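Local coordinates for spike protein P1 (Pseudoalteromonas phage pm2, PDB 2VVD), which serves as the receptor-binding spike at the fivefold vertices of the virion, this chain being its C-terminal receptor-binding domain, at residues Phe38-Val43 against Ala122-Val127; Lys21-Glu26 against Asp145-Ser150; Lys61-Asp66 against Ser103-Asp108; Phe52-Arg57 against Val116-Ser121. All blocks are in the same frame, centred on the assembly; numbering follows the deposited sequence. Where two conformers were deposited one is given.

Contact 1: residues Phe38-Val43 against Ala122-Val127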
loop_
_atom_site.group_PDB
_atom_site.type_symbol
_atom_site.label_atom_id
_atom_site.label_comp_id
_atom_site.label_asym_id
_atom_site.label_seq_id
_atom_site.Cartn_x
_atom_site.Cartn_y
_atom_site.Cartn_z
ATOM N N PHE A 38 -1.215 -1.347 9.311
ATOM C CA PHE A 38 0.205 -1.307 8.984
ATOM C C PHE A 38 0.822 -2.670 9.209
ATOM O O PHE A 38 0.178 -3.586 9.716
ATOM C CB PHE A 38 0.915 -0.309 9.897
ATOM C CG PHE A 38 0.775 -0.637 11.359
ATOM C CD1 PHE A 38 1.671 -1.501 11.983
ATOM C CD2 PHE A 38 -0.276 -0.118 12.099
ATOM C CE1 PHE A 38 1.528 -1.824 13.324
ATOM C CE2 PHE A 38 -0.420 -0.437 13.440
ATOM C CZ PHE A 38 0.485 -1.289 14.052
ATOM N N PHE A 39 2.086 -2.797 8.838
ATOM C CA PHE A 39 2.894 -3.909 9.293
ATOM C C PHE A 39 4.298 -3.398 9.556
ATOM O O PHE A 39 4.704 -2.388 8.984
ATOM C CB PHE A 39 2.880 -5.047 8.273
ATOM C CG PHE A 39 3.614 -4.743 7.005
ATOM C CD1 PHE A 39 4.962 -5.057 6.880
ATOM C CD2 PHE A 39 2.954 -4.167 5.926
ATOM C CE1 PHE A 39 5.650 -4.787 5.702
ATOM C CE2 PHE A 39 3.632 -3.898 4.739
ATOM C CZ PHE A 39 4.984 -4.202 4.630
ATOM N N ASP A 40 5.017 -4.081 10.440
ATOM C CA ASP A 40 6.409 -3.732 10.756
ATOM C C ASP A 40 7.383 -4.668 10.050
ATOM O O ASP A 40 7.122 -5.865 9.910
ATOM C CB ASP A 40 6.652 -3.791 12.274
ATOM C CG ASP A 40 5.904 -2.703 13.031
ATOM O OD1 ASP A 40 5.536 -1.688 12.406
ATOM O OD2 ASP A 40 5.678 -2.869 14.248
ATOM N N ILE A 41 8.496 -4.108 9.595
ATOM C CA ILE A 41 9.600 -4.893 9.054
ATOM C C ILE A 41 10.873 -4.589 9.850
ATOM O O ILE A 41 11.297 -3.427 9.973
ATOM C CB ILE A 41 9.811 -4.635 7.542
ATOM C CG1 ILE A 41 10.996 -5.458 7.012
ATOM C CG2 ILE A 41 9.996 -3.153 7.254
ATOM C CD1 ILE A 41 11.067 -5.525 5.499
ATOM N N ASP A 42 11.454 -5.645 10.410
ATOM C CA ASP A 42 12.696 -5.553 11.153
ATOM C C ASP A 42 13.853 -5.775 10.188
ATOM O O ASP A 42 14.128 -6.905 9.781
ATOM C CB ASP A 42 12.722 -6.601 12.259
ATOM C CG ASP A 42 13.853 -6.389 13.238
ATOM O OD1 ASP A 42 14.746 -5.559 12.960
ATOM O OD2 ASP A 42 13.846 -7.050 14.298
ATOM N N VAL A 43 14.518 -4.690 9.811
ATOM C CA VAL A 43 15.606 -4.763 8.845
ATOM C C VAL A 43 16.849 -5.239 9.576
ATOM O O VAL A 43 17.292 -4.576 10.512
ATOM C CB VAL A 43 15.880 -3.389 8.179
ATOM C CG1 VAL A 43 17.145 -3.445 7.331
ATOM C CG2 VAL A 43 14.678 -2.957 7.344
ATOM N N ALA A 122 18.976 -0.214 9.714
ATOM C CA ALA A 122 18.745 -1.427 10.493
ATOM C C ALA A 122 17.749 -1.160 11.617
ATOM O O ALA A 122 17.713 -0.064 12.173
ATOM C CB ALA A 122 20.063 -1.944 11.073
ATOM N N GLY A 123 16.944 -2.167 11.941
ATOM C CA GLY A 123 15.918 -2.040 12.968
ATOM C C GLY A 123 14.520 -1.972 12.383
ATOM O O GLY A 123 14.333 -2.120 11.171
ATOM N N VAL A 124 13.543 -1.732 13.259
ATOM C CA VAL A 124 12.135 -1.773 12.896
ATOM C C VAL A 124 11.699 -0.517 12.149
ATOM O O VAL A 124 12.076 0.601 12.506
ATOM C CB VAL A 124 11.240 -1.926 14.143
ATOM C CG1 VAL A 124 9.758 -1.891 13.751
ATOM C CG2 VAL A 124 11.581 -3.223 14.896
ATOM N N HIS A 125 10.915 -0.716 11.098
ATOM C CA HIS A 125 10.253 0.377 10.392
ATOM C C HIS A 125 8.795 0.011 10.218
ATOM O O HIS A 125 8.480 -1.149 9.972
ATOM C CB HIS A 125 10.906 0.596 9.035
ATOM C CG HIS A 125 12.341 1.005 9.124
ATOM N ND1 HIS A 125 12.735 2.324 9.191
ATOM C CD2 HIS A 125 13.474 0.268 9.179
ATOM C CE1 HIS A 125 14.052 2.380 9.271
ATOM N NE2 HIS A 125 14.524 1.147 9.263
ATOM N N ARG A 126 7.910 0.990 10.362
ATOM C CA ARG A 126 6.480 0.761 10.187
ATOM C C ARG A 126 6.047 1.155 8.782
ATOM O O ARG A 126 6.421 2.216 8.297
ATOM C CB ARG A 126 5.680 1.548 11.216
ATOM C CG ARG A 126 4.190 1.234 11.199
ATOM C CD ARG A 126 3.568 1.432 12.568
ATOM N NE ARG A 126 4.036 0.426 13.523
ATOM C CZ ARG A 126 3.663 0.361 14.797
ATOM N NH1 ARG A 126 2.827 1.251 15.305
ATOM N NH2 ARG A 126 4.145 -0.601 15.572
ATOM N N VAL A 127 5.252 0.294 8.149
ATOM C CA VAL A 127 4.852 0.450 6.753
ATOM C C VAL A 127 3.334 0.591 6.661
ATOM O O VAL A 127 2.605 -0.277 7.137
ATOM C CB VAL A 127 5.288 -0.780 5.910
ATOM C CG1 VAL A 127 4.948 -0.572 4.426
ATOM C CG2 VAL A 127 6.787 -1.066 6.089
#
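Strand 39-43 pairs antiparallel with the first half of strand 123-131 at the border of one four-stranded sheet, where 39-43 is outermost. Six backbone hydrogen bonds join Phe39 to Val127, Ile41 to His125 and Val43 to Gly123, and the non-hydrogen-bonded pairs Asp40-Arg126 and Asp42-Val124 fall between them. On the face carrying Asp40 and Arg126 the contact is ionic. Arg126 approaches the carboxylate side-on, NE reaching Asp40 OD1 at 2.8 Å and NH2 reaching OD2 at 3.0 Å, each through a syn lone pair, the two planes 10° apart. A bend in the arginine chain at chi3 (-69°) lays the guanidinium flat on the Phe38 ring, its CZ 3.9 Å from the Phe38 ring centroid, an off-centre cation-pi contact, while Arg126 CD sits over the same face. Carboxylate at the edge and ring on the face together restrict the rotation of the guanidinium, and Glu32 binds its NH1. The face bearing Phe39 and Val127 is largely apolar: Val127 CB lies over the Phe39 ring, 3.8 Å from the Phe39 centroid, and Val127 CG2 meets Ile41 CG2 at 4.0 Å. Its polar member is His125, satisfied by Ser121 O and Thr83 O; His125 CD2 comes within 3.9 Å of Val43 CG2, their side chains crossing at a slant. This is the C-H pair in the CHEF sheet of a jelly-roll beta sandwich.

Contact 2: residues Lys21-Glu26 against Asp145-Ser150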
loop_
_atom_site.group_PDB
_atom_site.type_symbol
_atom_site.label_atom_id
_atom_site.label_comp_id
_atom_site.label_asym_id
_atom_site.label_seq_id
_atom_site.Cartn_x
_atom_site.Cartn_y
_atom_site.Cartn_z
ATOM N N LYS A 21 -7.237 2.761 2.985
ATOM C CA LYS A 21 -7.741 4.123 3.100
ATOM C C LYS A 21 -6.926 5.098 2.259
ATOM O O LYS A 21 -5.741 4.864 1.985
ATOM C CB LYS A 21 -7.775 4.561 4.565
ATOM C CG LYS A 21 -8.785 3.775 5.389
ATOM C CD LYS A 21 -8.796 4.179 6.849
ATOM C CE LYS A 21 -9.786 3.304 7.615
ATOM N NZ LYS A 21 -9.956 3.675 9.042
ATOM N N TYR A 22 -7.598 6.164 1.816
ATOM C CA TYR A 22 -6.937 7.313 1.218
ATOM C C TYR A 22 -6.084 7.954 2.301
ATOM O O TYR A 22 -6.551 8.128 3.427
ATOM C CB TYR A 22 -7.951 8.356 0.737
ATOM C CG TYR A 22 -8.944 7.892 -0.312
ATOM C CD1 TYR A 22 -8.568 7.762 -1.641
ATOM C CD2 TYR A 22 -10.265 7.620 0.026
ATOM C CE1 TYR A 22 -9.477 7.352 -2.607
ATOM C CE2 TYR A 22 -11.184 7.204 -0.925
ATOM C CZ TYR A 22 -10.780 7.074 -2.244
ATOM O OH TYR A 22 -11.670 6.662 -3.197
ATOM N N ALA A 23 -4.842 8.295 1.979
ATOM C CA ALA A 23 -3.989 8.998 2.934
ATOM C C ALA A 23 -2.952 9.852 2.230
ATOM O O ALA A 23 -2.272 9.388 1.316
ATOM C CB ALA A 23 -3.303 8.007 3.874
ATOM N N GLN A 24 -2.846 11.108 2.662
ATOM C CA GLN A 24 -1.742 11.974 2.267
ATOM C C GLN A 24 -0.613 11.713 3.262
ATOM O O GLN A 24 -0.837 11.087 4.304
ATOM C CB GLN A 24 -2.176 13.443 2.292
ATOM C CG GLN A 24 -3.384 13.743 1.402
ATOM C CD GLN A 24 -3.698 15.234 1.294
ATOM O OE1 GLN A 24 -3.219 15.916 0.387
ATOM N NE2 GLN A 24 -4.499 15.743 2.223
ATOM N N ASN A 25 0.598 12.168 2.949
ATOM C CA ASN A 25 1.729 11.932 3.844
ATOM C C ASN A 25 1.710 12.886 5.044
ATOM O O ASN A 25 2.411 13.892 5.069
ATOM C CB ASN A 25 3.060 12.002 3.097
ATOM C CG ASN A 25 4.217 11.453 3.923
ATOM O OD1 ASN A 25 4.053 11.126 5.103
ATOM N ND2 ASN A 25 5.386 11.355 3.311
ATOM N N GLU A 26 0.905 12.536 6.044
ATOM C CA GLU A 26 0.698 13.378 7.227
ATOM C C GLU A 26 1.422 12.858 8.470
ATOM O O GLU A 26 1.168 13.327 9.581
ATOM C CB GLU A 26 -0.801 13.504 7.500
ATOM C CG GLU A 26 -1.563 14.057 6.307
ATOM C CD GLU A 26 -2.928 14.601 6.664
ATOM O OE1 GLU A 26 -3.536 14.136 7.656
ATOM O OE2 GLU A 26 -3.398 15.496 5.934
ATOM N N ASP A 145 -13.294 11.033 0.951
ATOM C CA ASP A 145 -12.325 12.014 1.415
ATOM C C ASP A 145 -11.140 11.271 2.017
ATOM O O ASP A 145 -11.162 10.045 2.143
ATOM C CB ASP A 145 -12.973 12.944 2.448
ATOM C CG ASP A 145 -12.192 14.231 2.664
ATOM O OD1 ASP A 145 -11.287 14.548 1.863
ATOM O OD2 ASP A 145 -12.493 14.933 3.647
ATOM N N TRP A 146 -10.104 12.012 2.382
ATOM C CA TRP A 146 -8.920 11.418 2.989
ATOM C C TRP A 146 -9.316 10.660 4.249
ATOM O O TRP A 146 -10.187 11.107 5.001
ATOM C CB TRP A 146 -7.863 12.489 3.278
ATOM C CG TRP A 146 -7.464 13.202 2.017
ATOM C CD1 TRP A 146 -7.790 14.473 1.657
ATOM C CD2 TRP A 146 -6.722 12.652 0.919
ATOM N NE1 TRP A 146 -7.276 14.762 0.421
ATOM C CE2 TRP A 146 -6.613 13.662 -0.056
ATOM C CE3 TRP A 146 -6.117 11.410 0.678
ATOM C CZ2 TRP A 146 -5.933 13.472 -1.262
ATOM C CZ3 TRP A 146 -5.438 11.217 -0.527
ATOM C CH2 TRP A 146 -5.354 12.244 -1.482
ATOM N N TYR A 147 -8.695 9.495 4.428
ATOM C CA TYR A 147 -8.980 8.554 5.518
ATOM C C TYR A 147 -10.287 7.747 5.378
ATOM O O TYR A 147 -10.587 6.925 6.240
ATOM C CB TYR A 147 -8.882 9.232 6.895
ATOM C CG TYR A 147 -7.525 9.861 7.154
ATOM C CD1 TYR A 147 -6.368 9.088 7.160
ATOM C CD2 TYR A 147 -7.400 11.225 7.398
ATOM C CE1 TYR A 147 -5.113 9.660 7.397
ATOM C CE2 TYR A 147 -6.153 11.804 7.643
ATOM C CZ TYR A 147 -5.015 11.014 7.637
ATOM O OH TYR A 147 -3.780 11.580 7.874
ATOM N N ASP A 148 -11.054 7.964 4.310
ATOM C CA ASP A 148 -12.119 7.024 3.940
ATOM C C ASP A 148 -11.490 5.809 3.282
ATOM O O ASP A 148 -10.374 5.882 2.778
ATOM C CB ASP A 148 -13.117 7.645 2.957
ATOM C CG ASP A 148 -13.964 8.733 3.591
ATOM O OD1 ASP A 148 -13.995 8.813 4.834
ATOM O OD2 ASP A 148 -14.597 9.510 2.844
ATOM N N GLU A 149 -12.214 4.695 3.285
ATOM C CA GLU A 149 -11.785 3.517 2.543
ATOM C C GLU A 149 -11.924 3.803 1.053
ATOM O O GLU A 149 -12.954 4.307 0.599
ATOM C CB GLU A 149 -12.594 2.282 2.948
ATOM C CG GLU A 149 -12.148 1.690 4.292
ATOM C CD GLU A 149 -12.890 0.424 4.667
ATOM O OE1 GLU A 149 -13.857 0.057 3.975
ATOM O OE2 GLU A 149 -12.502 -0.209 5.670
ATOM N N SER A 150 -10.865 3.496 0.311
ATOM C CA SER A 150 -10.782 3.767 -1.122
ATOM C C SER A 150 -11.282 2.560 -1.896
ATOM O O SER A 150 -11.878 1.674 -1.313
ATOM C CB SER A 150 -9.326 4.056 -1.501
ATOM O OG SER A 150 -8.571 2.860 -1.445
#
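Backbone bonds run both ways between two irregular segments: Tyr22 N gives a hydrogen bond to Asp148 O (3.0 Å), and Tyr147 N gives one to Tyr22 O (2.7 Å), the latter arriving from above the carbonyl plane. Asp145-Asp148 form a type II turn, with Tyr147 at positive phi, and Asp148 OD2 ties the turn back to Asp145 N. The Tyr22 side chain points toward 145-150, and Ser150 CB stands over the centre of one face of the Tyr22 ring, 3.5 Å from the Tyr22 centroid; the phenol OH continues to His144 ND1. Gln24 crosses Trp146 at about a right angle: chi1 of -57° turns CG away from the carbonyl carbon and over the indole, 3.4 Å from the centroid of the Trp146 six-membered ring, and the extended remainder lays the amide flat on it, planes 11° apart. The edge of the same indole meets Ala23 N, and Trp146 CE3 packs against Tyr22 CB at 3.6 Å. Tyr147 OH donates to Glu26 OE1 over 2.6 Å, from above the carboxylate plane, while that oxygen lies at the tyrosine ring edge. Lys21 runs its methylenes past Tyr147 O, its NZ going to Asn34 O and Asn35 O. The pair joins the loop before helix 28-33, whose Ala30 and Leu31 touch Tyr147, to that entering strand 152-159, with Glu131 of strand 123-131 bonded to the backbone of Lys21 and Ala23.

Contact 3: residues Lys61-Asp66 against Ser103-Asp108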
loop_
_atom_site.group_PDB
_atom_site.type_symbol
_atom_site.label_atom_id
_atom_site.label_comp_id
_atom_site.label_asym_id
_atom_site.label_seq_id
_atom_site.Cartn_x
_atom_site.Cartn_y
_atom_site.Cartn_z
ATOM N N LYS A 61 -11.113 -2.161 -7.326
ATOM C CA LYS A 61 -12.494 -2.501 -7.638
ATOM C C LYS A 61 -13.402 -1.310 -7.332
ATOM O O LYS A 61 -13.548 -0.927 -6.170
ATOM C CB LYS A 61 -12.945 -3.726 -6.840
ATOM C CG LYS A 61 -14.284 -4.266 -7.318
ATOM C CD LYS A 61 -14.847 -5.348 -6.431
ATOM C CE LYS A 61 -16.108 -5.933 -7.063
ATOM N NZ LYS A 61 -17.050 -6.519 -6.069
ATOM N N SER A 62 -14.015 -0.745 -8.370
ATOM C CA SER A 62 -14.815 0.483 -8.242
ATOM C C SER A 62 -16.289 0.331 -8.616
ATOM O O SER A 62 -17.130 1.059 -8.090
ATOM C CB SER A 62 -14.207 1.591 -9.103
ATOM O OG SER A 62 -14.324 1.276 -10.473
ATOM N N LYS A 63 -16.593 -0.599 -9.523
ATOM C CA LYS A 63 -17.954 -0.760 -10.050
ATOM C C LYS A 63 -18.950 -1.051 -8.931
ATOM O O LYS A 63 -18.914 -2.117 -8.321
ATOM C CB LYS A 63 -18.000 -1.880 -11.100
ATOM C CG LYS A 63 -17.228 -1.555 -12.377
ATOM C CD LYS A 63 -17.272 -2.709 -13.373
ATOM C CE LYS A 63 -16.677 -2.318 -14.729
ATOM N NZ LYS A 63 -17.658 -1.611 -15.601
ATOM N N GLY A 64 -19.824 -0.090 -8.650
ATOM C CA GLY A 64 -20.860 -0.268 -7.632
ATOM C C GLY A 64 -20.412 -0.156 -6.183
ATOM O O GLY A 64 -21.239 -0.265 -5.276
ATOM N N VAL A 65 -19.120 0.075 -5.955
ATOM C CA VAL A 65 -18.576 0.140 -4.604
ATOM C C VAL A 65 -19.002 1.463 -3.961
ATOM O O VAL A 65 -18.752 2.542 -4.511
ATOM C CB VAL A 65 -17.033 0.000 -4.597
ATOM C CG1 VAL A 65 -16.497 0.048 -3.171
ATOM C CG2 VAL A 65 -16.604 -1.307 -5.280
ATOM N N ASP A 66 -19.656 1.363 -2.804
ATOM C CA ASP A 66 -20.315 2.496 -2.154
ATOM C C ASP A 66 -21.400 3.131 -3.036
ATOM O O ASP A 66 -21.802 4.263 -2.797
ATOM C CB ASP A 66 -19.289 3.553 -1.707
ATOM C CG ASP A 66 -18.315 3.024 -0.666
ATOM O OD1 ASP A 66 -18.614 1.992 -0.026
ATOM O OD2 ASP A 66 -17.254 3.648 -0.474
ATOM N N SER A 103 -12.655 2.396 -15.215
ATOM C CA SER A 103 -13.490 1.563 -14.355
ATOM C C SER A 103 -12.727 0.298 -13.949
ATOM O O SER A 103 -11.905 -0.203 -14.723
ATOM C CB SER A 103 -14.778 1.191 -15.099
ATOM O OG SER A 103 -15.826 0.938 -14.191
ATOM N N HIS A 104 -13.005 -0.222 -12.751
ATOM C CA HIS A 104 -12.312 -1.410 -12.227
ATOM C C HIS A 104 -13.279 -2.482 -11.717
ATOM O O HIS A 104 -14.053 -2.224 -10.809
ATOM C CB HIS A 104 -11.375 -1.015 -11.083
ATOM C CG HIS A 104 -10.481 0.148 -11.390
ATOM N ND1 HIS A 104 -9.360 0.039 -12.183
ATOM C CD2 HIS A 104 -10.534 1.441 -10.993
ATOM C CE1 HIS A 104 -8.762 1.214 -12.265
ATOM N NE2 HIS A 104 -9.457 2.085 -11.555
ATOM N N SER A 105 -13.202 -3.689 -12.286
ATOM C CA SER A 105 -14.064 -4.824 -11.895
ATOM C C SER A 105 -13.452 -5.668 -10.779
ATOM O O SER A 105 -14.151 -6.437 -10.126
ATOM C CB SER A 105 -14.337 -5.742 -13.092
ATOM O OG SER A 105 -14.974 -5.052 -14.152
ATOM N N GLY A 106 -12.144 -5.541 -10.575
ATOM C CA GLY A 106 -11.472 -6.259 -9.500
ATOM C C GLY A 106 -11.378 -7.748 -9.744
ATOM O O GLY A 106 -11.516 -8.544 -8.814
ATOM N N TYR A 107 -11.146 -8.130 -10.999
ATOM C CA TYR A 107 -10.933 -9.537 -11.348
ATOM C C TYR A 107 -9.561 -9.937 -10.849
ATOM O O TYR A 107 -8.593 -9.206 -11.056
ATOM C CB TYR A 107 -10.994 -9.749 -12.858
ATOM C CG TYR A 107 -12.323 -9.415 -13.484
ATOM C CD1 TYR A 107 -13.511 -9.912 -12.959
ATOM C CD2 TYR A 107 -12.392 -8.615 -14.616
ATOM C CE1 TYR A 107 -14.730 -9.608 -13.538
ATOM C CE2 TYR A 107 -13.604 -8.314 -15.208
ATOM C CZ TYR A 107 -14.768 -8.809 -14.663
ATOM O OH TYR A 107 -15.962 -8.505 -15.251
ATOM N N ASP A 108 -9.469 -11.089 -10.196
ATOM C CA ASP A 108 -8.203 -11.502 -9.580
ATOM C C ASP A 108 -7.061 -11.590 -10.603
ATOM O O ASP A 108 -5.915 -11.271 -10.282
ATOM C CB ASP A 108 -8.360 -12.802 -8.779
ATOM C CG ASP A 108 -8.813 -13.988 -9.628
ATOM O OD1 ASP A 108 -9.203 -13.816 -10.803
ATOM O OD2 ASP A 108 -8.773 -15.116 -9.100
HETATM O O HOH W 1 -16.311 2.283 -11.757
#
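His104 O accepts two backbone hydrogen bonds, from Ser62 N at 2.9 Å and from Lys63 N at 3.3 Å, the donors approaching from opposite faces of the carbonyl plane. Ser62 returns a bond through its side chain. With chi1 at 67°, OG is set between its own backbone N and carbonyl carbon, where it accepts from His104 N at 3.0 Å. Ser62-Val65 is a type II turn, closed by Val65 N to Ser62 O, and its first two residues are those that grip His104. The imidazole passes beside Ser62 OG obliquely, and its NE2 bonds Ile74 O. Lys63 CE lies 3.3 Å from Ser105 OG before the chain bends at chi4 and sends NZ to Asp70 O. Lys61 stays extended, its CG near Ser105 O and its CB against Gly106 CA, 4.0 Å away. The contact thus joins the loop after strand 52-60 to the loop before strand 112-118. The backbone N-H and C=O of His104 are both engaged, by Ser62 and Lys63, so the two loops are held mainly by backbone and hydroxyl bonds; across the contact both lysines offer mainly methylenes, while the Lys63 ammonium is used by Asp70 O and Tyr71.

Contact 4: residues Phe52-Arg57 against Val116-Ser121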
loop_
_atom_site.group_PDB
_atom_site.type_symbol
_atom_site.label_atom_id
_atom_site.label_comp_id
_atom_site.label_asym_id
_atom_site.label_seq_id
_atom_site.Cartn_x
_atom_site.Cartn_y
_atom_site.Cartn_z
ATOM N N PHE A 52 16.429 -2.968 -1.288
ATOM C CA PHE A 52 15.773 -4.251 -1.547
ATOM C C PHE A 52 14.383 -4.034 -2.126
ATOM O O PHE A 52 13.861 -2.919 -2.128
ATOM C CB PHE A 52 15.709 -5.118 -0.282
ATOM C CG PHE A 52 14.857 -4.549 0.818
ATOM C CD1 PHE A 52 13.514 -4.906 0.936
ATOM C CD2 PHE A 52 15.399 -3.682 1.758
ATOM C CE1 PHE A 52 12.716 -4.379 1.968
ATOM C CE2 PHE A 52 14.616 -3.153 2.783
ATOM C CZ PHE A 52 13.274 -3.503 2.887
ATOM N N SER A 53 13.796 -5.116 -2.618
ATOM C CA SER A 53 12.519 -5.071 -3.323
ATOM C C SER A 53 11.365 -5.424 -2.392
ATOM O O SER A 53 11.385 -6.470 -1.733
ATOM C CB SER A 53 12.560 -6.054 -4.494
ATOM O OG SER A 53 11.389 -5.973 -5.284
ATOM N N LEU A 54 10.368 -4.541 -2.340
ATOM C CA LEU A 54 9.139 -4.763 -1.573
ATOM C C LEU A 54 7.932 -4.631 -2.495
ATOM O O LEU A 54 7.849 -3.701 -3.301
ATOM C CB LEU A 54 9.024 -3.756 -0.426
ATOM C CG LEU A 54 7.919 -4.026 0.605
ATOM C CD1 LEU A 54 8.167 -5.345 1.325
ATOM C CD2 LEU A 54 7.821 -2.884 1.611
ATOM N N LYS A 55 6.994 -5.559 -2.361
ATOM C CA LYS A 55 5.880 -5.673 -3.295
ATOM C C LYS A 55 4.538 -5.855 -2.585
ATOM O O LYS A 55 4.474 -6.194 -1.396
ATOM C CB LYS A 55 6.109 -6.866 -4.233
ATOM C CG LYS A 55 7.227 -6.683 -5.246
ATOM C CD LYS A 55 7.455 -7.968 -6.040
ATOM C CE LYS A 55 8.440 -7.764 -7.175
ATOM N NZ LYS A 55 8.739 -9.024 -7.920
ATOM N N ALA A 56 3.467 -5.640 -3.339
ATOM C CA ALA A 56 2.126 -5.932 -2.867
ATOM C C ALA A 56 1.251 -6.388 -4.019
ATOM O O ALA A 56 1.347 -5.858 -5.123
ATOM C CB ALA A 56 1.515 -4.703 -2.206
ATOM N N ARG A 57 0.412 -7.387 -3.751
ATOM C CA ARG A 57 -0.677 -7.747 -4.641
ATOM C C ARG A 57 -1.838 -6.788 -4.368
ATOM O O ARG A 57 -2.425 -6.822 -3.278
ATOM C CB ARG A 57 -1.114 -9.192 -4.401
ATOM C CG ARG A 57 -2.311 -9.611 -5.239
ATOM C CD ARG A 57 -2.606 -11.086 -5.112
ATOM N NE ARG A 57 -3.673 -11.484 -6.027
ATOM C CZ ARG A 57 -4.034 -12.746 -6.258
ATOM N NH1 ARG A 57 -3.407 -13.751 -5.659
ATOM N NH2 ARG A 57 -5.020 -13.006 -7.111
ATOM N N VAL A 116 8.437 -1.628 -5.475
ATOM C CA VAL A 116 9.338 -0.526 -5.147
ATOM C C VAL A 116 10.679 -0.992 -4.570
ATOM O O VAL A 116 10.796 -2.084 -4.017
ATOM C CB VAL A 116 8.688 0.434 -4.119
ATOM C CG1 VAL A 116 7.375 0.989 -4.660
ATOM C CG2 VAL A 116 8.486 -0.272 -2.787
HETATM N N MSE A 117 11.683 -0.135 -4.709
HETATM C CA MSE A 117 12.990 -0.341 -4.098
HETATM C C MSE A 117 13.052 0.483 -2.818
HETATM O O MSE A 117 12.839 1.695 -2.847
HETATM C CB MSE A 117 14.105 0.093 -5.049
HETATM C CG MSE A 117 14.197 -0.749 -6.316
HETATM SE SE MSE A 117 14.645 -2.616 -5.921
HETATM C CE MSE A 117 16.496 -2.369 -5.335
ATOM N N VAL A 118 13.347 -0.188 -1.707
ATOM C CA VAL A 118 13.310 0.407 -0.381
ATOM C C VAL A 118 14.704 0.358 0.250
ATOM O O VAL A 118 15.331 -0.700 0.295
ATOM C CB VAL A 118 12.297 -0.346 0.520
ATOM C CG1 VAL A 118 12.293 0.216 1.917
ATOM C CG2 VAL A 118 10.892 -0.261 -0.067
ATOM N N THR A 119 15.183 1.501 0.734
ATOM C CA THR A 119 16.489 1.578 1.388
ATOM C C THR A 119 16.336 2.092 2.817
ATOM O O THR A 119 16.006 3.258 3.031
ATOM C CB THR A 119 17.446 2.482 0.610
ATOM O OG1 THR A 119 17.505 2.040 -0.748
ATOM C CG2 THR A 119 18.860 2.439 1.230
ATOM N N LEU A 120 16.587 1.215 3.787
ATOM C CA LEU A 120 16.270 1.486 5.182
ATOM C C LEU A 120 17.433 1.206 6.132
ATOM O O LEU A 120 18.266 0.331 5.879
ATOM C CB LEU A 120 15.081 0.628 5.608
ATOM C CG LEU A 120 13.757 0.877 4.882
ATOM C CD1 LEU A 120 12.779 -0.264 5.165
ATOM C CD2 LEU A 120 13.173 2.225 5.279
ATOM N N SER A 121 17.465 1.952 7.235
ATOM C CA SER A 121 18.394 1.687 8.325
ATOM C C SER A 121 18.008 0.391 9.032
ATOM O O SER A 121 16.862 -0.057 8.945
ATOM C CB SER A 121 18.397 2.848 9.325
ATOM O OG SER A 121 17.111 3.038 9.894
#
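Val118 CB covers one face of the Phe52 ring, 4.3 Å from the Phe52 centroid, while Leu120 CD1 meets the ring at its edge, 4.0 Å from Phe52 CZ. The ring owes this position to chi1 of 65°, which folds the phenyl back over its own backbone, beside Val118, both side chains pointing the same way. Phe52 CD2 also passes 3.3 Å from Val118 O. The backbones that carry these groups pair antiparallel. Phe52 and Val118 exchange two hydrogen bonds, as do Leu54 and Val116, whereas Ser53 and Met117 form the non-hydrogen-bonded pair between them. The segment axes make an angle of 131°, well short of strictly antiparallel. These are strands D and G at the border of the BIDG sheet of the jelly roll, with 112-118 its outermost strand, and its apolar face is packed on the other sheet: Phe80 of strand 78-83 touches Leu54 and Val116, and Tyr95 of strand 92-95 touches Val116, Val118 and Leu120. Within that layer Leu54 CB lies 4.0 Å from Val118 CG2 and 4.2 Å from Val116 CG2. On the opposite face Met117, present as selenomethionine, folds back through bends at chi2 and chi3, carrying SE over the neighbouring backbone to 3.9 Å from Phe52 O. Ser53 is further held by Asp161 and Ser159, through its backbone N and O respectively.

How the contacts relate
Contacts 1 and 4 pair strands of the two sheets of the jelly roll, whereas contacts 2 and 3 tie loops outside the strands. The centres of contacts 1 and 4 are about 11 Å apart and they touch, Ile41 CD1 meeting Phe52 CZ at 4.0 Å between the layers. Strand 39-43 is followed by 52-60, and 112-118 by 123-131, so both chain connections cross from sheet to sheet. Contacts 2 and 3 lie about 18 Å apart between centres; contact 3 lies across the chain's centre from contacts 1 and 4. Along the chain, contact 2 encloses contact 1, which encloses contact 4, which encloses contact 3, an order of residues that the wound-up jelly-roll topology gives.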